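Local coordinates for protein anthranilate synthase component I (Streptococcus pneumoniae serotype 4, PDB 5KCK) that is the larger-family component one chain of anthranilate synthase, a mixed alpha/beta protein built around large antiparallel sheets, at residues V77-L87 / H140-S148. Sequence-based numbering, arbitrary orientation.
Sequences VIHKSQHHSEL and HVIEDALYS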
# COMPACT_ATOMS: atom_id res chain seq x y z
N VAL A 77 29.16 5.20 21.14
CA VAL A 77 29.67 4.58 19.92
C VAL A 77 28.77 4.91 18.73
O VAL A 77 29.25 5.11 17.61
CB VAL A 77 29.81 3.06 20.12
CG1 VAL A 77 29.91 2.35 18.77
CG2 VAL A 77 31.03 2.76 20.97
N ILE A 78 27.46 4.99 18.95
CA ILE A 78 26.52 5.12 17.84
C ILE A 78 26.41 6.56 17.35
O ILE A 78 26.36 6.81 16.14
CB ILE A 78 25.15 4.57 18.26
CG1 ILE A 78 25.23 3.06 18.46
CG2 ILE A 78 24.09 4.96 17.24
CD1 ILE A 78 26.13 2.39 17.53
N HIS A 79 26.36 7.52 18.27
CA HIS A 79 25.99 8.89 17.95
C HIS A 79 27.11 9.60 17.21
O HIS A 79 28.26 9.62 17.67
CB HIS A 79 25.65 9.63 19.24
CG HIS A 79 25.35 11.09 19.04
ND1 HIS A 79 24.38 11.54 18.18
CD2 HIS A 79 25.89 12.19 19.61
CE1 HIS A 79 24.34 12.86 18.22
NE2 HIS A 79 25.24 13.28 19.08
N LYS A 80 26.78 10.23 16.08
CA LYS A 80 27.73 10.99 15.27
C LYS A 80 27.19 12.40 15.06
O LYS A 80 26.24 12.60 14.29
CB LYS A 80 27.97 10.29 13.93
CG LYS A 80 28.61 8.92 14.09
CD LYS A 80 30.02 9.05 14.66
CE LYS A 80 30.61 7.69 14.99
NZ LYS A 80 32.02 7.77 15.42
N SER A 81 27.83 13.38 15.72
CA SER A 81 27.29 14.74 15.80
C SER A 81 27.12 15.38 14.43
O SER A 81 26.11 16.04 14.17
CB SER A 81 28.19 15.61 16.68
OG SER A 81 28.33 15.06 17.98
N GLN A 82 28.10 15.22 13.55
CA GLN A 82 28.06 15.87 12.24
C GLN A 82 27.22 15.12 11.22
O GLN A 82 27.06 15.60 10.10
CB GLN A 82 29.48 16.07 11.71
N HIS A 83 26.67 13.96 11.58
CA HIS A 83 25.92 13.13 10.64
C HIS A 83 24.45 13.55 10.59
O HIS A 83 23.79 13.66 11.62
CB HIS A 83 25.99 11.66 11.02
CG HIS A 83 25.08 10.79 10.21
ND1 HIS A 83 25.36 10.45 8.90
CD2 HIS A 83 23.89 10.23 10.50
CE1 HIS A 83 24.39 9.68 8.43
NE2 HIS A 83 23.48 9.54 9.38
N HIS A 84 23.94 13.74 9.37
CA HIS A 84 22.53 14.00 9.17
C HIS A 84 22.03 13.20 7.98
O HIS A 84 22.79 12.89 7.06
CB HIS A 84 22.25 15.50 8.97
CG HIS A 84 23.00 16.12 7.83
ND1 HIS A 84 22.53 16.11 6.53
CD2 HIS A 84 24.17 16.79 7.80
CE1 HIS A 84 23.39 16.74 5.75
NE2 HIS A 84 24.39 17.16 6.50
N SER A 85 20.74 12.86 8.02
CA SER A 85 20.07 12.18 6.91
C SER A 85 18.57 12.33 7.07
O SER A 85 18.06 12.48 8.18
CB SER A 85 20.45 10.69 6.85
OG SER A 85 19.64 10.01 5.91
N GLU A 86 17.86 12.27 5.94
CA GLU A 86 16.41 12.46 5.90
C GLU A 86 15.65 11.14 5.80
O GLU A 86 14.42 11.16 5.66
CB GLU A 86 16.04 13.36 4.73
CG GLU A 86 16.04 12.67 3.36
CD GLU A 86 17.39 12.06 2.96
OE1 GLU A 86 18.43 12.39 3.59
OE2 GLU A 86 17.40 11.23 2.02
N LEU A 87 16.36 9.97 5.83
CA LEU A 87 15.75 8.65 5.92
C LEU A 87 15.52 8.29 7.39
O LEU A 87 16.24 8.77 8.27
CB LEU A 87 16.66 7.60 5.27
CG LEU A 87 17.04 7.85 3.81
CD1 LEU A 87 18.14 6.90 3.35
CD2 LEU A 87 15.81 7.73 2.91
N HIS A 140 16.49 3.12 -1.32
CA HIS A 140 17.77 3.78 -1.10
C HIS A 140 18.77 2.73 -0.63
O HIS A 140 18.65 2.20 0.48
CB HIS A 140 17.64 4.90 -0.06
CG HIS A 140 16.68 5.98 -0.47
ND1 HIS A 140 17.10 7.19 -0.99
CD2 HIS A 140 15.33 6.03 -0.44
CE1 HIS A 140 16.05 7.93 -1.27
NE2 HIS A 140 14.96 7.25 -0.95
N VAL A 141 19.76 2.42 -1.46
CA VAL A 141 20.81 1.48 -1.10
C VAL A 141 22.02 2.29 -0.68
O VAL A 141 22.59 3.03 -1.50
CB VAL A 141 21.14 0.53 -2.27
CG1 VAL A 141 22.15 -0.53 -1.81
CG2 VAL A 141 19.87 -0.12 -2.80
N ILE A 142 22.44 2.15 0.58
CA ILE A 142 23.37 3.08 1.20
C ILE A 142 24.62 2.33 1.65
O ILE A 142 24.53 1.28 2.29
CB ILE A 142 22.74 3.80 2.41
CG1 ILE A 142 21.42 4.49 2.01
CG2 ILE A 142 23.74 4.78 3.04
CD1 ILE A 142 21.60 5.79 1.29
N GLU A 143 25.79 2.89 1.34
CA GLU A 143 27.05 2.51 1.95
C GLU A 143 27.67 3.78 2.52
O GLU A 143 27.89 4.73 1.77
CB GLU A 143 27.99 1.84 0.94
CG GLU A 143 27.52 0.49 0.43
CD GLU A 143 27.66 -0.63 1.48
OE1 GLU A 143 28.45 -0.46 2.44
OE2 GLU A 143 26.98 -1.67 1.34
N ASP A 144 27.94 3.79 3.82
CA ASP A 144 28.36 5.00 4.53
C ASP A 144 29.66 4.72 5.28
O ASP A 144 30.03 3.56 5.49
CB ASP A 144 27.26 5.47 5.49
CG ASP A 144 27.33 6.95 5.77
OD1 ASP A 144 28.42 7.45 6.11
OD2 ASP A 144 26.28 7.62 5.65
N ALA A 145 30.36 5.78 5.68
CA ALA A 145 31.64 5.64 6.38
C ALA A 145 31.59 6.14 7.82
O ALA A 145 32.64 6.46 8.39
CB ALA A 145 32.75 6.35 5.62
N LEU A 146 30.40 6.17 8.43
CA LEU A 146 30.20 6.66 9.79
C LEU A 146 31.18 6.04 10.79
O LEU A 146 31.76 6.75 11.62
CB LEU A 146 28.77 6.34 10.25
CG LEU A 146 27.62 7.10 9.63
CD1 LEU A 146 26.31 6.51 10.11
CD2 LEU A 146 27.73 8.55 10.02
N TYR A 147 31.31 4.72 10.77
CA TYR A 147 32.00 4.01 11.83
C TYR A 147 33.36 3.47 11.42
O TYR A 147 34.12 3.03 12.30
CB TYR A 147 31.11 2.87 12.36
CG TYR A 147 29.77 3.38 12.84
CD1 TYR A 147 29.66 4.10 14.03
CD2 TYR A 147 28.61 3.18 12.10
CE1 TYR A 147 28.43 4.59 14.48
CE2 TYR A 147 27.38 3.65 12.53
CZ TYR A 147 27.30 4.36 13.72
OH TYR A 147 26.08 4.84 14.14
N SER A 148 33.69 3.50 10.13
CA SER A 148 34.92 2.92 9.62
C SER A 148 35.90 3.93 9.02
O SER A 148 37.09 3.61 8.93
CB SER A 148 34.60 1.89 8.53
OG SER A 148 33.92 2.53 7.46
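Lys80 and Leu146 bring the two backbones to their nearest, 7.4 Å between CA atoms, and the chains run antiparallel: Ile78 lies across from Tyr147 near one end and Leu87 across from His140 at the other. Residues 77-87 leave helix 70-78 at His79, fold through a type I turn from Lys80 to His83 and continue as an extended loop; residues 140-144 finish strand 138-144, and the loop that follows brings Leu146 and Tyr147 against the turn and the helix end before it. Tyr147 illustrates how a phenol can take up a carbonyl at the last turn of a helix. Its OH donates to Ile78 O at 2.8 Å, in the carbonyl plane and on a lone pair, while Val77 O also meets the ring at its edge. The bent Lys80 chain, turned at chi2 (-66°), carries CE to 3.8 Å from Tyr147 CE1.

Two CH-pi contacts set a leucine methyl over an imidazole face. Leu146 CD1 sits over the His83 face, 4.1 Å from the ring centroid, and CD2 of the same leucine comes to 3.2 Å from His83 ND1. With CG anti to the backbone N (chi1 172°), the His83 ring extends toward that leucine, and its NE2 makes a weak hydrogen bond to Gly90 O. Within its own chain strand 138-144 is the edge of a three-stranded antiparallel sheet, which a strand of the second subunit extends, so the loop lies beside a dimer interface. Here Leu87 CD2 covers the His140 ring 3.8 Å from its centroid, while His140 ND1 is hydrogen-bonded to Glu4 OE2 of the second subunit. The other branch, Leu87 CD1, meets Ile142 CD1 tip to tip at 4.2 Å.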